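Local coordinates for protein glucosamine--fructose-6-phosphate aminotransferase [isomerizing] (PDB 3TBF) that probably catalyses formation of glucosamine-6-phosphate from fructose-6-phosphate and glutamine, its C-terminal half carrying out the sugar-isomerising step, at residues H56-A61 and P83-I88; A68-K73 and Y238-I243; Y74-Y79 and I176-I181; E198-I203 and H332-P337. All coordinates share one frame; numbering follows the deposited sequence.

Interaction 1 of 4, residues H56-A61 and P83-I88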
loop_
_atom_site.group_PDB
_atom_site.type_symbol
_atom_site.label_atom_id
_atom_site.label_comp_id
_atom_site.label_asym_id
_atom_site.label_seq_id
_atom_site.Cartn_x
_atom_site.Cartn_y
_atom_site.Cartn_z
ATOM N N HIS A 56 -6.109 -6.425 -19.477
ATOM C CA HIS A 56 -5.729 -5.888 -18.230
ATOM C C HIS A 56 -6.411 -6.704 -17.176
ATOM O O HIS A 56 -7.525 -7.110 -17.318
ATOM C CB HIS A 56 -6.187 -4.433 -18.152
ATOM C CG HIS A 56 -5.798 -3.757 -16.883
ATOM N ND1 HIS A 56 -6.565 -3.829 -15.742
ATOM C CD2 HIS A 56 -4.731 -2.974 -16.574
ATOM C CE1 HIS A 56 -5.975 -3.146 -14.777
ATOM N NE2 HIS A 56 -4.860 -2.616 -15.254
ATOM N N ILE A 57 -5.718 -6.926 -16.095
ATOM C CA ILE A 57 -6.253 -7.707 -15.007
ATOM C C ILE A 57 -6.371 -6.844 -13.777
ATOM O O ILE A 57 -5.387 -6.278 -13.350
ATOM C CB ILE A 57 -5.341 -8.871 -14.692
ATOM C CG1 ILE A 57 -5.366 -9.852 -15.828
ATOM C CG2 ILE A 57 -5.781 -9.545 -13.424
ATOM C CD1 ILE A 57 -4.282 -10.797 -15.722
ATOM N N CYS A 58 -7.580 -6.834 -13.197
ATOM C CA CYS A 58 -7.945 -5.992 -12.061
ATOM C C CYS A 58 -8.243 -6.879 -10.875
ATOM O O CYS A 58 -9.295 -7.526 -10.823
ATOM C CB CYS A 58 -9.213 -5.168 -12.405
ATOM S SG CYS A 58 -9.233 -3.451 -11.828
ATOM N N ILE A 59 -7.336 -6.937 -9.910
ATOM C CA ILE A 59 -7.513 -7.858 -8.764
ATOM C C ILE A 59 -8.085 -7.029 -7.615
ATOM O O ILE A 59 -7.530 -5.990 -7.257
ATOM C CB ILE A 59 -6.241 -8.511 -8.338
ATOM C CG1 ILE A 59 -5.659 -9.380 -9.452
ATOM C CG2 ILE A 59 -6.464 -9.439 -7.143
ATOM C CD1 ILE A 59 -4.295 -10.022 -9.081
ATOM N N VAL A 60 -9.213 -7.488 -7.078
ATOM C CA VAL A 60 -9.878 -6.882 -5.954
ATOM C C VAL A 60 -10.025 -7.868 -4.803
ATOM O O VAL A 60 -10.489 -8.989 -4.989
ATOM C CB VAL A 60 -11.281 -6.396 -6.364
ATOM C CG1 VAL A 60 -12.052 -5.810 -5.157
ATOM C CG2 VAL A 60 -11.137 -5.361 -7.482
ATOM N N ALA A 61 -9.647 -7.454 -3.603
ATOM C CA ALA A 61 -9.705 -8.347 -2.449
ATOM C C ALA A 61 -9.492 -7.588 -1.133
ATOM O O ALA A 61 -9.226 -6.364 -1.128
ATOM C CB ALA A 61 -8.654 -9.453 -2.585
ATOM N N PRO A 83 -0.800 -6.272 -18.110
ATOM C CA PRO A 83 -0.770 -5.316 -17.024
ATOM C C PRO A 83 -1.779 -5.694 -15.907
ATOM O O PRO A 83 -2.857 -6.258 -16.183
ATOM C CB PRO A 83 -1.113 -3.998 -17.714
ATOM C CG PRO A 83 -1.783 -4.361 -18.937
ATOM C CD PRO A 83 -1.220 -5.669 -19.376
ATOM N N CYS A 84 -1.419 -5.409 -14.657
ATOM C CA CYS A 84 -2.211 -5.861 -13.519
ATOM C C CYS A 84 -2.318 -4.770 -12.459
ATOM O O CYS A 84 -1.309 -4.133 -12.120
ATOM C CB CYS A 84 -1.511 -7.066 -12.937
ATOM S SG CYS A 84 -2.446 -7.944 -11.695
ATOM N N SER A 85 -3.516 -4.505 -11.949
ATOM C CA SER A 85 -3.616 -3.630 -10.807
ATOM C C SER A 85 -4.262 -4.351 -9.623
ATOM O O SER A 85 -5.049 -5.314 -9.796
ATOM C CB SER A 85 -4.382 -2.354 -11.152
ATOM O OG SER A 85 -5.707 -2.659 -11.473
ATOM N N VAL A 86 -3.899 -3.945 -8.414
ATOM C CA VAL A 86 -4.439 -4.628 -7.308
ATOM C C VAL A 86 -5.014 -3.636 -6.359
ATOM O O VAL A 86 -4.299 -2.759 -5.935
ATOM C CB VAL A 86 -3.404 -5.476 -6.561
ATOM C CG1 VAL A 86 -4.128 -6.214 -5.456
ATOM C CG2 VAL A 86 -2.769 -6.513 -7.484
ATOM N N GLU A 87 -6.279 -3.817 -5.968
ATOM C CA GLU A 87 -6.904 -2.839 -5.113
ATOM C C GLU A 87 -7.702 -3.404 -3.949
ATOM O O GLU A 87 -8.378 -4.420 -4.070
ATOM C CB GLU A 87 -7.763 -1.893 -5.948
ATOM C CG GLU A 87 -7.877 -0.450 -5.261
ATOM C CD GLU A 87 -8.495 0.624 -6.173
ATOM O OE1 GLU A 87 -8.180 0.616 -7.401
ATOM O OE2 GLU A 87 -9.260 1.471 -5.637
ATOM N N ILE A 88 -7.630 -2.730 -2.820
ATOM C CA ILE A 88 -8.454 -3.062 -1.692
ATOM C C ILE A 88 -9.957 -2.854 -1.944
ATOM O O ILE A 88 -10.431 -1.779 -2.384
ATOM C CB ILE A 88 -8.033 -2.266 -0.451
ATOM C CG1 ILE A 88 -6.675 -2.752 0.021
ATOM C CG2 ILE A 88 -8.969 -2.571 0.734
ATOM C CD1 ILE A 88 -5.773 -1.640 0.433
#

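Interaction 2 of 4, residues A68-K73 and Y238-I243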
loop_
_atom_site.group_PDB
_atom_site.type_symbol
_atom_site.label_atom_id
_atom_site.label_comp_id
_atom_site.label_asym_id
_atom_site.label_seq_id
_atom_site.Cartn_x
_atom_site.Cartn_y
_atom_site.Cartn_z
ATOM N N ALA A 68 -2.201 -11.714 -1.252
ATOM C CA ALA A 68 -1.891 -12.693 -2.287
ATOM C C ALA A 68 -1.910 -12.033 -3.656
ATOM O O ALA A 68 -1.030 -12.260 -4.482
ATOM C CB ALA A 68 -2.880 -13.929 -2.232
ATOM N N GLY A 69 -2.916 -11.201 -3.895
ATOM C CA GLY A 69 -3.037 -10.498 -5.153
ATOM C C GLY A 69 -1.861 -9.615 -5.477
ATOM O O GLY A 69 -1.380 -9.581 -6.602
HETATM N N MSE A 70 -1.397 -8.878 -4.487
HETATM C CA MSE A 70 -0.186 -8.096 -4.639
HETATM C C MSE A 70 1.015 -8.950 -5.030
HETATM O O MSE A 70 1.870 -8.528 -5.826
HETATM C CB MSE A 70 0.133 -7.382 -3.314
HETATM C CG MSE A 70 -0.654 -6.121 -3.130
HETATM SE SE MSE A 70 -0.093 -5.188 -1.471
HETATM C CE MSE A 70 1.750 -4.693 -2.036
ATOM N N THR A 71 1.096 -10.159 -4.479
ATOM C CA THR A 71 2.222 -11.013 -4.825
ATOM C C THR A 71 2.070 -11.348 -6.299
ATOM O O THR A 71 2.990 -11.238 -7.095
ATOM C CB THR A 71 2.212 -12.269 -3.985
ATOM O OG1 THR A 71 2.095 -11.930 -2.594
ATOM C CG2 THR A 71 3.447 -13.044 -4.190
ATOM N N ALA A 72 0.873 -11.724 -6.674
ATOM C CA ALA A 72 0.611 -12.246 -8.016
ATOM C C ALA A 72 0.855 -11.219 -9.117
ATOM O O ALA A 72 1.077 -11.557 -10.275
ATOM C CB ALA A 72 -0.882 -12.706 -8.099
ATOM N N LYS A 73 0.722 -9.947 -8.783
ATOM C CA LYS A 73 0.891 -8.924 -9.794
ATOM C C LYS A 73 2.324 -9.017 -10.343
ATOM O O LYS A 73 2.539 -8.841 -11.533
ATOM C CB LYS A 73 0.563 -7.552 -9.216
ATOM C CG LYS A 73 1.271 -6.388 -9.898
ATOM C CD LYS A 73 0.870 -5.030 -9.343
ATOM C CE LYS A 73 1.336 -3.928 -10.312
ATOM N NZ LYS A 73 0.587 -2.708 -10.183
ATOM N N TYR A 238 8.583 -10.305 -2.342
ATOM C CA TYR A 238 8.627 -10.698 -0.922
ATOM C C TYR A 238 8.143 -9.578 -0.020
ATOM O O TYR A 238 7.999 -9.760 1.205
ATOM C CB TYR A 238 10.046 -11.181 -0.546
ATOM C CG TYR A 238 10.469 -12.229 -1.534
ATOM C CD1 TYR A 238 10.078 -13.533 -1.363
ATOM C CD2 TYR A 238 11.158 -11.905 -2.694
ATOM C CE1 TYR A 238 10.359 -14.509 -2.327
ATOM C CE2 TYR A 238 11.470 -12.872 -3.660
ATOM C CZ TYR A 238 11.048 -14.166 -3.468
ATOM O OH TYR A 238 11.313 -15.139 -4.395
ATOM N N TYR A 239 7.886 -8.410 -0.623
ATOM C CA TYR A 239 7.300 -7.324 0.110
ATOM C C TYR A 239 5.914 -7.738 0.565
ATOM O O TYR A 239 5.663 -7.769 1.772
ATOM C CB TYR A 239 7.376 -5.951 -0.636
ATOM C CG TYR A 239 6.509 -4.847 -0.046
ATOM C CD1 TYR A 239 6.479 -4.617 1.321
ATOM C CD2 TYR A 239 5.708 -4.047 -0.860
ATOM C CE1 TYR A 239 5.645 -3.614 1.893
ATOM C CE2 TYR A 239 4.870 -3.040 -0.306
ATOM C CZ TYR A 239 4.847 -2.838 1.072
ATOM O OH TYR A 239 4.045 -1.852 1.616
ATOM N N PRO A 240 5.029 -8.139 -0.366
ATOM C CA PRO A 240 3.720 -8.614 0.078
ATOM C C PRO A 240 3.805 -9.815 1.000
ATOM O O PRO A 240 2.903 -10.049 1.819
ATOM C CB PRO A 240 3.006 -8.988 -1.215
ATOM C CG PRO A 240 3.739 -8.368 -2.345
ATOM C CD PRO A 240 5.136 -8.001 -1.834
ATOM N N ILE A 241 4.833 -10.647 0.848
ATOM C CA ILE A 241 4.984 -11.770 1.759
ATOM C C ILE A 241 5.298 -11.236 3.169
ATOM O O ILE A 241 4.771 -11.754 4.162
ATOM C CB ILE A 241 6.072 -12.734 1.256
ATOM C CG1 ILE A 241 5.618 -13.401 -0.066
ATOM C CG2 ILE A 241 6.516 -13.804 2.332
ATOM C CD1 ILE A 241 4.291 -13.999 -0.039
ATOM N N ALA A 242 6.134 -10.196 3.257
ATOM C CA ALA A 242 6.394 -9.517 4.535
ATOM C C ALA A 242 5.141 -8.904 5.146
ATOM O O ALA A 242 4.899 -8.991 6.353
ATOM C CB ALA A 242 7.511 -8.435 4.375
ATOM N N ILE A 243 4.343 -8.264 4.310
ATOM C CA ILE A 243 3.071 -7.690 4.750
ATOM C C ILE A 243 2.172 -8.770 5.300
ATOM O O ILE A 243 1.495 -8.560 6.302
ATOM C CB ILE A 243 2.326 -7.078 3.594
ATOM C CG1 ILE A 243 3.034 -5.828 3.084
ATOM C CG2 ILE A 243 0.876 -6.708 3.996
ATOM C CD1 ILE A 243 2.282 -5.228 1.935
#

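Interaction 3 of 4, residues Y74-Y79 and I176-I181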
loop_
_atom_site.group_PDB
_atom_site.type_symbol
_atom_site.label_atom_id
_atom_site.label_comp_id
_atom_site.label_asym_id
_atom_site.label_seq_id
_atom_site.Cartn_x
_atom_site.Cartn_y
_atom_site.Cartn_z
ATOM N N TYR A 74 3.292 -9.313 -9.493
ATOM C CA TYR A 74 4.678 -9.361 -9.943
ATOM C C TYR A 74 4.757 -10.457 -11.008
ATOM O O TYR A 74 5.370 -10.254 -12.071
ATOM C CB TYR A 74 5.628 -9.653 -8.785
ATOM C CG TYR A 74 5.875 -8.475 -7.881
ATOM C CD1 TYR A 74 4.951 -8.103 -6.928
ATOM C CD2 TYR A 74 7.060 -7.744 -7.941
ATOM C CE1 TYR A 74 5.163 -6.983 -6.054
ATOM C CE2 TYR A 74 7.292 -6.642 -7.079
ATOM C CZ TYR A 74 6.327 -6.267 -6.139
ATOM O OH TYR A 74 6.528 -5.174 -5.282
ATOM N N TRP A 75 4.116 -11.604 -10.734
ATOM C CA TRP A 75 4.194 -12.800 -11.608
ATOM C C TRP A 75 3.463 -12.502 -12.920
ATOM O O TRP A 75 3.968 -12.808 -13.986
ATOM C CB TRP A 75 3.496 -14.011 -10.971
ATOM C CG TRP A 75 4.129 -14.581 -9.798
ATOM C CD1 TRP A 75 5.460 -14.593 -9.515
ATOM C CD2 TRP A 75 3.486 -15.335 -8.759
ATOM N NE1 TRP A 75 5.687 -15.293 -8.344
ATOM C CE2 TRP A 75 4.494 -15.773 -7.872
ATOM C CE3 TRP A 75 2.172 -15.679 -8.497
ATOM C CZ2 TRP A 75 4.225 -16.531 -6.728
ATOM C CZ3 TRP A 75 1.893 -16.452 -7.345
ATOM C CH2 TRP A 75 2.930 -16.867 -6.478
ATOM N N ILE A 76 2.286 -11.909 -12.816
ATOM C CA ILE A 76 1.462 -11.659 -13.985
ATOM C C ILE A 76 2.108 -10.725 -14.984
ATOM O O ILE A 76 2.105 -10.980 -16.175
ATOM C CB ILE A 76 0.096 -11.111 -13.641
ATOM C CG1 ILE A 76 -0.733 -12.183 -12.936
ATOM C CG2 ILE A 76 -0.595 -10.705 -14.924
ATOM C CD1 ILE A 76 -1.930 -11.694 -12.236
ATOM N N GLU A 77 2.641 -9.627 -14.488
ATOM C CA GLU A 77 3.341 -8.688 -15.325
ATOM C C GLU A 77 4.609 -9.266 -15.924
ATOM O O GLU A 77 4.838 -9.125 -17.105
ATOM C CB GLU A 77 3.599 -7.407 -14.521
ATOM C CG GLU A 77 2.273 -6.689 -14.217
ATOM C CD GLU A 77 2.321 -5.143 -14.265
ATOM O OE1 GLU A 77 3.452 -4.564 -14.342
ATOM O OE2 GLU A 77 1.192 -4.549 -14.229
ATOM N N LYS A 78 5.390 -9.961 -15.120
ATOM C CA LYS A 78 6.665 -10.468 -15.549
ATOM C C LYS A 78 6.559 -11.653 -16.505
ATOM O O LYS A 78 7.273 -11.676 -17.495
ATOM C CB LYS A 78 7.490 -10.915 -14.324
ATOM C CG LYS A 78 8.797 -11.608 -14.667
ATOM C CD LYS A 78 9.744 -11.717 -13.439
ATOM C CE LYS A 78 11.010 -12.453 -13.833
ATOM N NZ LYS A 78 11.951 -12.611 -12.693
ATOM N N TYR A 79 5.710 -12.642 -16.183
ATOM C CA TYR A 79 5.599 -13.870 -16.947
ATOM C C TYR A 79 4.501 -13.874 -17.977
ATOM O O TYR A 79 4.736 -14.283 -19.083
ATOM C CB TYR A 79 5.407 -15.066 -16.013
ATOM C CG TYR A 79 6.616 -15.372 -15.194
ATOM C CD1 TYR A 79 7.692 -16.079 -15.723
ATOM C CD2 TYR A 79 6.724 -14.935 -13.899
ATOM C CE1 TYR A 79 8.849 -16.358 -14.959
ATOM C CE2 TYR A 79 7.861 -15.195 -13.133
ATOM C CZ TYR A 79 8.913 -15.912 -13.664
ATOM O OH TYR A 79 9.993 -16.166 -12.874
ATOM N N ILE A 176 -0.741 -20.624 -11.191
ATOM C CA ILE A 176 -1.268 -21.460 -12.253
ATOM C C ILE A 176 -1.994 -20.601 -13.304
ATOM O O ILE A 176 -1.742 -20.735 -14.476
ATOM C CB ILE A 176 -2.233 -22.529 -11.690
ATOM C CG1 ILE A 176 -1.435 -23.604 -10.974
ATOM C CG2 ILE A 176 -3.133 -23.140 -12.789
ATOM C CD1 ILE A 176 -2.318 -24.408 -10.033
ATOM N N PHE A 177 -2.885 -19.731 -12.860
ATOM C CA PHE A 177 -3.495 -18.703 -13.695
ATOM C C PHE A 177 -2.455 -17.890 -14.502
ATOM O O PHE A 177 -2.628 -17.664 -15.693
ATOM C CB PHE A 177 -4.345 -17.768 -12.803
ATOM C CG PHE A 177 -4.847 -16.550 -13.502
ATOM C CD1 PHE A 177 -5.778 -16.664 -14.490
ATOM C CD2 PHE A 177 -4.396 -15.300 -13.157
ATOM C CE1 PHE A 177 -6.258 -15.549 -15.153
ATOM C CE2 PHE A 177 -4.871 -14.179 -13.815
ATOM C CZ PHE A 177 -5.816 -14.316 -14.812
ATOM N N THR A 178 -1.370 -17.469 -13.870
ATOM C CA THR A 178 -0.324 -16.772 -14.610
ATOM C C THR A 178 0.133 -17.607 -15.774
ATOM O O THR A 178 0.244 -17.077 -16.870
ATOM C CB THR A 178 0.879 -16.439 -13.740
ATOM O OG1 THR A 178 0.481 -15.479 -12.775
ATOM C CG2 THR A 178 1.985 -15.841 -14.521
ATOM N N LEU A 179 0.383 -18.905 -15.563
ATOM C CA LEU A 179 0.918 -19.733 -16.658
ATOM C C LEU A 179 -0.144 -20.034 -17.736
ATOM O O LEU A 179 0.148 -20.040 -18.939
ATOM C CB LEU A 179 1.561 -21.004 -16.131
ATOM C CG LEU A 179 2.711 -20.798 -15.133
ATOM C CD1 LEU A 179 3.188 -22.136 -14.503
ATOM C CD2 LEU A 179 3.897 -20.141 -15.754
ATOM N N VAL A 180 -1.376 -20.246 -17.342
ATOM C CA VAL A 180 -2.446 -20.367 -18.310
ATOM C C VAL A 180 -2.580 -19.162 -19.228
ATOM O O VAL A 180 -2.689 -19.295 -20.411
ATOM C CB VAL A 180 -3.797 -20.574 -17.605
ATOM C CG1 VAL A 180 -4.986 -20.361 -18.616
ATOM C CG2 VAL A 180 -3.838 -22.008 -16.909
ATOM N N ILE A 181 -2.525 -17.967 -18.658
ATOM C CA ILE A 181 -2.599 -16.726 -19.423
ATOM C C ILE A 181 -1.366 -16.570 -20.269
ATOM O O ILE A 181 -1.447 -16.183 -21.421
ATOM C CB ILE A 181 -2.745 -15.486 -18.485
ATOM C CG1 ILE A 181 -4.048 -15.592 -17.736
ATOM C CG2 ILE A 181 -2.780 -14.158 -19.287
ATOM C CD1 ILE A 181 -5.293 -15.781 -18.676
#

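Interaction 4 of 4, residues E198-I203 and H332-P337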
loop_
_atom_site.group_PDB
_atom_site.type_symbol
_atom_site.label_atom_id
_atom_site.label_comp_id
_atom_site.label_asym_id
_atom_site.label_seq_id
_atom_site.Cartn_x
_atom_site.Cartn_y
_atom_site.Cartn_z
ATOM N N GLU A 198 6.981 -27.359 -13.455
ATOM C CA GLU A 198 7.762 -28.243 -12.576
ATOM C C GLU A 198 8.139 -27.549 -11.298
ATOM O O GLU A 198 8.179 -28.162 -10.260
ATOM C CB GLU A 198 9.039 -28.815 -13.246
ATOM C CG GLU A 198 8.723 -29.857 -14.357
ATOM C CD GLU A 198 7.903 -31.142 -13.871
ATOM O OE1 GLU A 198 8.467 -31.949 -13.067
ATOM O OE2 GLU A 198 6.724 -31.367 -14.315
ATOM N N GLU A 199 8.428 -26.260 -11.369
ATOM C CA GLU A 199 8.713 -25.528 -10.177
ATOM C C GLU A 199 7.495 -25.488 -9.221
ATOM O O GLU A 199 7.663 -25.569 -8.016
ATOM C CB GLU A 199 9.194 -24.115 -10.551
ATOM C CG GLU A 199 9.242 -23.159 -9.390
ATOM C CD GLU A 199 9.882 -21.773 -9.728
ATOM O OE1 GLU A 199 10.208 -21.461 -10.921
ATOM O OE2 GLU A 199 10.024 -20.997 -8.753
ATOM N N LEU A 200 6.288 -25.340 -9.752
ATOM C CA LEU A 200 5.087 -25.366 -8.917
ATOM C C LEU A 200 4.969 -26.748 -8.285
ATOM O O LEU A 200 4.698 -26.855 -7.105
ATOM C CB LEU A 200 3.815 -25.035 -9.709
ATOM C CG LEU A 200 3.682 -23.614 -10.267
ATOM C CD1 LEU A 200 2.274 -23.327 -10.911
ATOM C CD2 LEU A 200 4.041 -22.501 -9.233
ATOM N N LYS A 201 5.198 -27.809 -9.046
ATOM C CA LYS A 201 5.131 -29.158 -8.439
ATOM C C LYS A 201 6.138 -29.408 -7.291
ATOM O O LYS A 201 5.891 -30.217 -6.389
ATOM C CB LYS A 201 5.289 -30.211 -9.479
ATOM C CG LYS A 201 4.156 -30.258 -10.433
ATOM C CD LYS A 201 4.408 -31.380 -11.379
ATOM C CE LYS A 201 3.426 -31.428 -12.497
ATOM N NZ LYS A 201 4.075 -32.134 -13.651
ATOM N N ASN A 202 7.243 -28.673 -7.308
ATOM C CA ASN A 202 8.296 -28.894 -6.355
ATOM C C ASN A 202 8.000 -28.168 -5.074
ATOM O O ASN A 202 8.737 -28.337 -4.110
ATOM C CB ASN A 202 9.651 -28.424 -6.896
ATOM C CG ASN A 202 10.135 -29.252 -8.117
ATOM O OD1 ASN A 202 9.691 -30.392 -8.367
ATOM N ND2 ASN A 202 11.044 -28.656 -8.878
ATOM N N ILE A 203 6.955 -27.350 -5.047
ATOM C CA ILE A 203 6.642 -26.621 -3.845
ATOM C C ILE A 203 6.374 -27.504 -2.623
ATOM O O ILE A 203 6.706 -27.145 -1.490
ATOM C CB ILE A 203 5.425 -25.620 -4.024
ATOM C CG1 ILE A 203 5.811 -24.484 -4.981
ATOM C CG2 ILE A 203 5.086 -25.002 -2.688
ATOM C CD1 ILE A 203 4.705 -23.444 -5.299
ATOM N N HIS A 332 12.590 -20.716 -6.619
ATOM C CA HIS A 332 12.667 -19.518 -7.450
ATOM C C HIS A 332 11.407 -18.623 -7.347
ATOM O O HIS A 332 10.786 -18.533 -6.287
ATOM C CB HIS A 332 13.027 -19.936 -8.888
ATOM C CG HIS A 332 14.305 -20.717 -8.974
ATOM N ND1 HIS A 332 15.502 -20.243 -8.474
ATOM C CD2 HIS A 332 14.565 -21.944 -9.490
ATOM C CE1 HIS A 332 16.442 -21.149 -8.683
ATOM N NE2 HIS A 332 15.899 -22.189 -9.298
ATOM N N ASP A 333 11.030 -17.950 -8.419
ATOM C CA ASP A 333 10.006 -16.902 -8.303
ATOM C C ASP A 333 8.665 -17.421 -7.911
ATOM O O ASP A 333 7.872 -16.721 -7.287
ATOM C CB ASP A 333 9.820 -16.156 -9.623
ATOM C CG ASP A 333 10.903 -15.100 -9.879
ATOM O OD1 ASP A 333 11.804 -14.887 -8.995
ATOM O OD2 ASP A 333 10.782 -14.467 -10.983
ATOM N N PHE A 334 8.364 -18.631 -8.329
ATOM C CA PHE A 334 7.025 -19.117 -8.098
ATOM C C PHE A 334 6.957 -19.800 -6.732
ATOM O O PHE A 334 5.989 -19.588 -5.967
ATOM C CB PHE A 334 6.547 -20.008 -9.220
ATOM C CG PHE A 334 6.157 -19.268 -10.450
ATOM C CD1 PHE A 334 5.023 -18.512 -10.476
ATOM C CD2 PHE A 334 6.890 -19.359 -11.595
ATOM C CE1 PHE A 334 4.623 -17.825 -11.645
ATOM C CE2 PHE A 334 6.484 -18.720 -12.746
ATOM C CZ PHE A 334 5.336 -17.944 -12.759
ATOM N N SER A 335 7.992 -20.557 -6.391
ATOM C CA SER A 335 7.961 -21.297 -5.160
ATOM C C SER A 335 8.310 -20.478 -3.949
ATOM O O SER A 335 7.709 -20.646 -2.904
ATOM C CB SER A 335 8.869 -22.561 -5.250
ATOM O OG SER A 335 10.240 -22.265 -5.464
ATOM N N ALA A 336 9.258 -19.570 -4.076
ATOM C CA ALA A 336 9.843 -18.943 -2.894
ATOM C C ALA A 336 8.854 -18.113 -2.130
ATOM O O ALA A 336 8.848 -18.145 -0.912
ATOM C CB ALA A 336 11.135 -18.150 -3.227
ATOM N N PRO A 337 7.969 -17.392 -2.816
ATOM C CA PRO A 337 6.986 -16.640 -2.022
ATOM C C PRO A 337 6.110 -17.493 -1.095
ATOM O O PRO A 337 5.801 -17.095 0.037
ATOM C CB PRO A 337 6.116 -15.973 -3.096
ATOM C CG PRO A 337 7.138 -15.777 -4.260
ATOM C CD PRO A 337 7.877 -17.092 -4.256
HETATM O O HOH W 1 10.913 -18.644 -11.161
#

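Interaction 1 of 4, residues H56-A61 and P83-I88
H56 and P83 open the tight end of this strand pair: chi1 (-178°) sends CG, anti to the backbone N, toward the P83-I88 strand. P83 O lies over one face of the imidazole, 3.7 Å above the ring plane and near the rim. H56 CE1 meets S85 OG in the ring plane at 3.4 Å, and C58 SG lies 3.6 Å from S85 OG. On the other face of the sheet, I59 CD1 touches C84 SG at 3.8 Å, an apolar strip that continues to V86 CG2. The ladder between is straight: I59 N to S85 O is 2.8 Å (172°). Toward A61 the pairing slackens: the bond from A61 N to E87 O is weak at 3.3 Å, and the CA atoms of A61 and I88 stand 5.5 Å apart. There the partly exposed E87 turns its carboxylate away to a salt bridge with R95. Parallel strands joined through helix 63-80 form a beta-alpha-beta crossover whose second strand is an outer strand of the parallel sheet in the SIS fold.

Interaction 2 of 4, residues A68-K73 and Y238-I243
The Y239 ring is approached obliquely by the methyl of M70 (present as selenomethionine), whose CE lies 3.9 Å from Y239 CE2. Over one face of the same ring, and offset toward its rim, sits I243 CD1 from the next turn of its own helix, 3.6 Å above the plane. M70 CE also touches I243 CD1 at 4.0 Å, the two side chains crossing at about a right angle and making one apolar cluster. The bend of M70 at chi3 (67°) turns CE into that cluster. These residues belong to two nearly antiparallel helices, 170° between directions and 8.3 Å between axes, one lying in each SIS-family region of the chain; the packing therefore joins the two SIS halves. At the nearest backbone point, with the CA atoms of T71 and P240 5.7 Å apart, P240 turns its CB toward the facing helix. P240 CB comes to 3.4 Å from T71 OG1, while P240 CG rests against M70 CB. The T71 hydroxyl has its hydrogen-bonding partner within its own helix, N67 O, and I241 CD1 lies beside it. No hydrogen bond links the two segments. L171 of helix 165-184 also packs against T71.

Interaction 3 of 4, residues Y74-Y79 and I176-I181
T178 sits against W75, I76 and Y79 at the nearest backbone approach, where the CA atoms of I76 and T178 are 5.5 Å apart. Van der Waals contact is the first and main kind of interaction. The two branches of T178 divide the work: CG2, anti to the backbone N, reaches Y79 CB at 3.8 Å and W75 O at 3.7 Å, whereas OG1 faces I76 CG1 at 3.5 Å with W75 CB close by. Next to it, I76 CD1 meets the edge of the F177 ring near its plane, 4.2 Å from CE2; I181 CG1 lies over one face of that ring. Polar interactions form the second kind, and none crosses between the segments. The T178 hydroxyl bonds to L174 O in its own helix, which lets a buried polar atom sit against an apolar surface. W75 and Y79 turn the ends of their rings away, where W75 NE1 bonds to D333 O and Y79 OH to D333 OD2. The small threonine is consistent with the modest axis separation of 9.4 Å, at a crossing angle of -20°. I76 and F177 both also pack on I57 of the sheet, which places the two helices side by side on the same face: the near-parallel helical layer of the alpha/beta SIS fold.

Interaction 4 of 4, residues E198-I203 and H332-P337
E199 extends straight toward the turn of H332 to S335, its CG anti to the backbone N (chi1 168°) and the chain stretched beyond it. Its side chain crosses those of H332 and F334 at about a right angle, with the carboxylate plane 84° from the imidazole and 77° from the phenyl ring. OE1 lies in the plane of the F334 ring, at its edge, 4.0 Å from CD2. OE2 accepts two backbone bonds from the same face of the carboxylate: F334 N at 2.9 Å, from above the plane, and S335 N at 3.1 Å, on the anti side but tilted out of the plane. Since helix 335-355 of the second SIS-family region starts about here, a carboxylate gripping amide groups at a helix amino end probably gains from the helix dipole. The contact thus ties helix 190-201 to the beginning of that helix. A water bridges the other oxygen, 2.9 Å from E199 OE1 and 2.8 Å from D333 N. Apolar side chains flank the charge. L200 CD2 presses on F334 CB at 3.5 Å, and I203 CG1 lies against S335 CB at 3.6 Å. The S335 hydroxyl bonds to A330 O, while the F334 ring meets W75 and Y79.

In the fold
Helix 63-80 runs through three of the four contacts: it is the crossover of interaction 1 and supplies one segment each to interactions 2 and 3. Their centres lie 13 to 14 Å apart, and E77 OE2 to C84 N, 2.8 Å, joins interaction 3 to the sheet edge. Interaction 4 touches interaction 3 through D333 OD2, which bonds to Y79 OH at 2.7 Å and forms a salt bridge with K78 NZ. It also meets interaction 2 where Y238 packs on A336 and P337. Interactions 1 and 4 stay about 12 Å apart at their nearest atoms. Sugar phosphates in SIS domains usually bind near the carboxyl ends of the parallel strands, so A61 and I88 probably lie toward that side.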